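PDB 3OYR: trans-isoprenyl diphosphate synthase from Caulobacter crescentus, which probably makes all-trans-octaprenyl diphosphate, the quinone side-chain precursor, by adding isopentenyl units to farnesyl diphosphate in a metal-dependent reaction. Local coordinates for residues A248-L261 with A279-A293. Numbering follows the deposited sequence.
Sequences AGDDFREGKATLPL and AIGRREQTEADFRRA
Phe252 enters a pocket made by Ala279, Ile280, Phe290 and Ala293 as a knob into a hole. Phe252 CB lies 4.1 Å from Phe290 CD1. A chi1 of -176°, with CG anti to the backbone N, carries the ring in between Gln285 and Ala293. Phe252 CD1 then meets Ile280 CD1 at 3.7 Å, while Phe252 CD2 runs along CA and CB of Phe290. Farther out, Phe252 CE1 sits 3.6 Å from Ala293 CB, a CH-pi contact over one face; Phe252 CE2 reaches the Asp289-Phe290 peptide, and Phe252 CZ ends 3.8 Å from Ala279 CB. Over the opposite face, offset toward the rim, lies the Gln285 amide, its plane 22° from the ring. Gln285 NE2 donates to Phe252 O at 3.0 Å, nearly straight at 174°, and also to Ala279 O at 2.8 Å, both acceptors close to the amide plane. Gly255 N, in a Schellman motif ending helix 250-254, reaches Phe252 O from the other face of the carbonyl. In this mostly helical (all-alpha) isoprenoid synthase fold, the contact packs helices 273-281 and 287-299 against the short helix beside the metal site, where Lys256 bridges to calcium ligand Asp109. A leucine at Gln285 would probably cost the carbonyls of Phe252 and Ala279 their shared donor. Gly249 CA, finally, packs over the face of Phe290, 3.9 Å from its ring centroid.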
loop_
_atom_site.group_PDB
_atom_site.type_symbol
_atom_site.label_atom_id
_atom_site.label_comp_id
_atom_site.label_asym_id
_atom_site.label_seq_id
_atom_site.Cartn_x
_atom_site.Cartn_y
_atom_site.Cartn_z
ATOM N N ALA B 248 19.676 -9.355 -14.258
ATOM C CA ALA B 248 19.884 -8.576 -15.478
ATOM C C ALA B 248 18.949 -9.111 -16.544
ATOM O O ALA B 248 18.817 -10.322 -16.687
ATOM C CB ALA B 248 21.343 -8.684 -15.947
ATOM N N GLY B 249 18.275 -8.220 -17.269
ATOM C CA GLY B 249 17.363 -8.649 -18.329
ATOM C C GLY B 249 15.897 -8.815 -17.963
ATOM O O GLY B 249 15.089 -9.226 -18.809
ATOM N N ASP B 250 15.541 -8.500 -16.717
ATOM C CA ASP B 250 14.126 -8.499 -16.304
ATOM C C ASP B 250 13.239 -7.641 -17.214
ATOM O O ASP B 250 12.197 -8.117 -17.628
ATOM C CB ASP B 250 13.947 -8.091 -14.831
ATOM C CG ASP B 250 14.088 -9.272 -13.862
ATOM O OD1 ASP B 250 14.245 -10.424 -14.331
ATOM O OD2 ASP B 250 14.036 -9.039 -12.627
ATOM N N ASP B 251 13.668 -6.412 -17.542
ATOM C CA ASP B 251 12.891 -5.514 -18.420
ATOM C C ASP B 251 12.679 -6.167 -19.782
ATOM O O ASP B 251 11.543 -6.258 -20.253
ATOM C CB ASP B 251 13.559 -4.137 -18.617
ATOM C CG ASP B 251 13.709 -3.330 -17.309
ATOM O OD1 ASP B 251 12.937 -3.528 -16.338
ATOM O OD2 ASP B 251 14.625 -2.479 -17.265
ATOM N N PHE B 252 13.773 -6.636 -20.388
ATOM C CA PHE B 252 13.712 -7.292 -21.685
ATOM C C PHE B 252 12.796 -8.517 -21.675
ATOM O O PHE B 252 11.912 -8.633 -22.524
ATOM C CB PHE B 252 15.106 -7.655 -22.225
ATOM C CG PHE B 252 15.066 -8.258 -23.608
ATOM C CD1 PHE B 252 14.837 -7.450 -24.724
ATOM C CD2 PHE B 252 15.210 -9.632 -23.793
ATOM C CE1 PHE B 252 14.759 -7.995 -26.007
ATOM C CE2 PHE B 252 15.141 -10.191 -25.073
ATOM C CZ PHE B 252 14.922 -9.370 -26.184
ATOM N N ARG B 253 12.989 -9.409 -20.708
ATOM C CA ARG B 253 12.137 -10.588 -20.582
ATOM C C ARG B 253 10.663 -10.303 -20.198
ATOM O O ARG B 253 9.790 -11.115 -20.501
ATOM C CB ARG B 253 12.787 -11.634 -19.662
ATOM C CG ARG B 253 13.838 -12.490 -20.377
ATOM C CD ARG B 253 14.511 -13.516 -19.468
ATOM N NE ARG B 253 15.744 -13.000 -18.873
ATOM C CZ ARG B 253 15.832 -12.464 -17.657
ATOM N NH1 ARG B 253 14.761 -12.370 -16.881
ATOM N NH2 ARG B 253 16.998 -12.022 -17.212
ATOM N N GLU B 254 10.387 -9.155 -19.570
ATOM C CA GLU B 254 9.001 -8.701 -19.301
ATOM C C GLU B 254 8.364 -8.046 -20.528
ATOM O O GLU B 254 7.157 -7.807 -20.554
ATOM C CB GLU B 254 8.950 -7.688 -18.139
ATOM C CG GLU B 254 9.046 -8.279 -16.735
ATOM C CD GLU B 254 9.783 -7.368 -15.732
ATOM O OE1 GLU B 254 10.519 -7.911 -14.876
ATOM O OE2 GLU B 254 9.638 -6.120 -15.789
ATOM N N GLY B 255 9.180 -7.725 -21.525
ATOM C CA GLY B 255 8.713 -6.992 -22.704
ATOM C C GLY B 255 8.503 -5.528 -22.380
ATOM O O GLY B 255 7.664 -4.852 -22.982
ATOM N N LYS B 256 9.287 -5.050 -21.419
ATOM C CA LYS B 256 9.192 -3.691 -20.919
ATOM C C LYS B 256 10.195 -2.774 -21.618
ATOM O O LYS B 256 11.409 -2.936 -21.482
ATOM C CB LYS B 256 9.400 -3.685 -19.399
ATOM C CG LYS B 256 9.125 -2.355 -18.722
ATOM C CD LYS B 256 8.460 -2.563 -17.372
ATOM C CE LYS B 256 9.448 -2.798 -16.261
ATOM N NZ LYS B 256 8.736 -3.162 -15.011
ATOM N N ALA B 257 9.665 -1.810 -22.362
ATOM C CA ALA B 257 10.472 -0.826 -23.050
ATOM C C ALA B 257 10.965 0.224 -22.077
ATOM O O ALA B 257 10.193 0.835 -21.319
ATOM C CB ALA B 257 9.687 -0.172 -24.187
ATOM N N THR B 258 12.273 0.404 -22.084
ATOM C CA THR B 258 12.903 1.466 -21.335
ATOM C C THR B 258 13.770 2.197 -22.337
ATOM O O THR B 258 13.990 1.704 -23.453
ATOM C CB THR B 258 13.763 0.897 -20.212
ATOM O OG1 THR B 258 14.778 0.074 -20.772
ATOM C CG2 THR B 258 12.929 0.043 -19.257
ATOM N N LEU B 259 14.248 3.369 -21.945
ATOM C CA LEU B 259 15.081 4.195 -22.791
ATOM C C LEU B 259 16.272 3.490 -23.496
ATOM O O LEU B 259 16.431 3.694 -24.692
ATOM C CB LEU B 259 15.522 5.465 -22.053
ATOM C CG LEU B 259 16.144 6.550 -22.926
ATOM C CD1 LEU B 259 15.078 7.169 -23.826
ATOM C CD2 LEU B 259 16.846 7.586 -22.080
ATOM N N PRO B 260 17.088 2.659 -22.785
ATOM C CA PRO B 260 18.190 2.025 -23.539
ATOM C C PRO B 260 17.709 1.257 -24.771
ATOM O O PRO B 260 18.321 1.366 -25.842
ATOM C CB PRO B 260 18.808 1.054 -22.533
ATOM C CG PRO B 260 18.459 1.597 -21.211
ATOM C CD PRO B 260 17.158 2.323 -21.347
ATOM N N LEU B 261 16.601 0.531 -24.615
ATOM C CA LEU B 261 15.959 -0.207 -25.704
ATOM C C LEU B 261 15.417 0.707 -26.803
ATOM O O LEU B 261 15.617 0.446 -27.996
ATOM C CB LEU B 261 14.825 -1.080 -25.154
ATOM C CG LEU B 261 14.017 -1.853 -26.199
ATOM C CD1 LEU B 261 14.920 -2.870 -26.849
ATOM C CD2 LEU B 261 12.775 -2.516 -25.609
ATOM N N ALA B 279 10.266 -10.099 -30.195
ATOM C CA ALA B 279 10.728 -10.212 -28.812
ATOM C C ALA B 279 9.975 -9.333 -27.811
ATOM O O ALA B 279 9.842 -9.710 -26.649
ATOM C CB ALA B 279 12.224 -9.942 -28.729
ATOM N N ILE B 280 9.493 -8.173 -28.257
ATOM C CA ILE B 280 8.875 -7.189 -27.356
ATOM C C ILE B 280 7.378 -6.994 -27.609
ATOM O O ILE B 280 6.569 -7.082 -26.680
ATOM C CB ILE B 280 9.605 -5.812 -27.424
ATOM C CG1 ILE B 280 11.103 -5.962 -27.114
ATOM C CG2 ILE B 280 8.924 -4.766 -26.527
ATOM C CD1 ILE B 280 11.452 -6.185 -25.643
ATOM N N GLY B 281 7.027 -6.717 -28.863
ATOM C CA GLY B 281 5.644 -6.453 -29.263
ATOM C C GLY B 281 4.746 -7.666 -29.128
ATOM O O GLY B 281 3.668 -7.582 -28.535
ATOM N N ARG B 282 5.194 -8.794 -29.676
ATOM C CA ARG B 282 4.479 -10.061 -29.529
ATOM C C ARG B 282 5.023 -10.860 -28.346
ATOM O O ARG B 282 4.373 -11.802 -27.879
ATOM C CB ARG B 282 4.555 -10.893 -30.811
ATOM C CG ARG B 282 4.038 -10.198 -32.059
ATOM C CD ARG B 282 3.796 -11.210 -33.162
ATOM N NE ARG B 282 4.506 -10.861 -34.391
ATOM C CZ ARG B 282 5.652 -11.412 -34.782
ATOM N NH1 ARG B 282 6.235 -12.354 -34.049
ATOM N NH2 ARG B 282 6.219 -11.024 -35.915
ATOM N N ARG B 283 6.219 -10.474 -27.890
ATOM C CA ARG B 283 6.878 -11.003 -26.677
ATOM C C ARG B 283 7.262 -12.498 -26.726
ATOM O O ARG B 283 7.169 -13.215 -25.719
ATOM C CB ARG B 283 6.074 -10.655 -25.412
ATOM C CG ARG B 283 6.924 -10.160 -24.261
ATOM C CD ARG B 283 6.062 -9.585 -23.150
ATOM N NE ARG B 283 5.341 -10.617 -22.406
ATOM C CZ ARG B 283 5.854 -11.333 -21.407
ATOM N NH1 ARG B 283 5.108 -12.244 -20.801
ATOM N NH2 ARG B 283 7.105 -11.150 -21.009
ATOM N N GLU B 284 7.714 -12.942 -27.902
ATOM C CA GLU B 284 8.131 -14.329 -28.134
ATOM C C GLU B 284 9.643 -14.430 -27.972
ATOM O O GLU B 284 10.388 -13.771 -28.701
ATOM C CB GLU B 284 7.710 -14.783 -29.535
ATOM C CG GLU B 284 6.234 -14.536 -29.859
ATOM C CD GLU B 284 5.870 -14.883 -31.294
ATOM O OE1 GLU B 284 6.127 -16.030 -31.716
ATOM O OE2 GLU B 284 5.316 -14.012 -31.999
ATOM N N GLN B 285 10.094 -15.248 -27.018
ATOM C CA GLN B 285 11.486 -15.187 -26.556
ATOM C C GLN B 285 12.173 -16.496 -26.157
ATOM O O GLN B 285 11.527 -17.477 -25.784
ATOM C CB GLN B 285 11.593 -14.225 -25.372
ATOM C CG GLN B 285 11.757 -12.781 -25.764
ATOM C CD GLN B 285 11.977 -11.895 -24.576
ATOM O OE1 GLN B 285 12.592 -12.300 -23.589
ATOM N NE2 GLN B 285 11.483 -10.670 -24.660
ATOM N N THR B 286 13.503 -16.471 -26.253
ATOM C CA THR B 286 14.390 -17.418 -25.582
ATOM C C THR B 286 15.428 -16.612 -24.804
ATOM O O THR B 286 15.353 -15.380 -24.743
ATOM C CB THR B 286 15.116 -18.355 -26.576
ATOM O OG1 THR B 286 15.562 -17.602 -27.713
ATOM C CG2 THR B 286 14.198 -19.492 -27.024
ATOM N N GLU B 287 16.397 -17.307 -24.215
ATOM C CA GLU B 287 17.505 -16.653 -23.522
ATOM C C GLU B 287 18.474 -15.985 -24.501
ATOM O O GLU B 287 19.111 -14.982 -24.162
ATOM C CB GLU B 287 18.253 -17.661 -22.658
ATOM C CG GLU B 287 17.440 -18.212 -21.507
ATOM C CD GLU B 287 18.022 -19.499 -20.965
ATOM O OE1 GLU B 287 17.974 -20.521 -21.682
ATOM O OE2 GLU B 287 18.525 -19.490 -19.820
ATOM N N ALA B 288 18.566 -16.548 -25.708
ATOM C CA ALA B 288 19.429 -16.041 -26.780
ATOM C C ALA B 288 19.022 -14.648 -27.269
ATOM O O ALA B 288 19.876 -13.860 -27.692
ATOM C CB ALA B 288 19.464 -17.028 -27.951
ATOM N N ASP B 289 17.722 -14.360 -27.211
ATOM C CA ASP B 289 17.186 -13.043 -27.569
ATOM C C ASP B 289 17.739 -11.928 -26.664
ATOM O O ASP B 289 18.002 -10.818 -27.144
ATOM C CB ASP B 289 15.646 -13.039 -27.551
ATOM C CG ASP B 289 15.033 -13.835 -28.704
ATOM O OD1 ASP B 289 14.278 -14.787 -28.428
ATOM O OD2 ASP B 289 15.293 -13.515 -29.885
ATOM N N PHE B 290 17.925 -12.230 -25.372
ATOM C CA PHE B 290 18.498 -11.261 -24.433
ATOM C C PHE B 290 19.957 -10.924 -24.743
ATOM O O PHE B 290 20.324 -9.750 -24.751
ATOM C CB PHE B 290 18.322 -11.666 -22.956
ATOM C CG PHE B 290 19.061 -10.759 -21.994
ATOM C CD1 PHE B 290 18.762 -9.395 -21.925
ATOM C CD2 PHE B 290 20.078 -11.259 -21.189
ATOM C CE1 PHE B 290 19.471 -8.546 -21.075
ATOM C CE2 PHE B 290 20.781 -10.422 -20.319
ATOM C CZ PHE B 290 20.475 -9.060 -20.261
ATOM N N ARG B 291 20.772 -11.947 -24.995
ATOM C CA ARG B 291 22.177 -11.749 -25.364
ATOM C C ARG B 291 22.328 -10.907 -26.629
ATOM O O ARG B 291 23.218 -10.063 -26.702
ATOM C CB ARG B 291 22.904 -13.086 -25.536
ATOM C CG ARG B 291 23.577 -13.618 -24.269
ATOM C CD ARG B 291 22.671 -14.557 -23.471
ATOM N NE ARG B 291 22.266 -15.737 -24.243
ATOM C CZ ARG B 291 21.761 -16.854 -23.719
ATOM N NH1 ARG B 291 21.603 -16.971 -22.404
ATOM N NH2 ARG B 291 21.421 -17.863 -24.513
ATOM N N ARG B 292 21.448 -11.139 -27.604
ATOM C CA ARG B 292 21.395 -10.345 -28.832
ATOM C C ARG B 292 21.020 -8.882 -28.552
ATOM O O ARG B 292 21.621 -7.962 -29.117
ATOM C CB ARG B 292 20.409 -10.961 -29.830
ATOM N N ALA B 293 20.040 -8.679 -27.671
ATOM C CA ALA B 293 19.592 -7.337 -27.288
ATOM C C ALA B 293 20.660 -6.558 -26.515
ATOM O O ALA B 293 20.934 -5.399 -26.835
ATOM C CB ALA B 293 18.295 -7.413 -26.485
#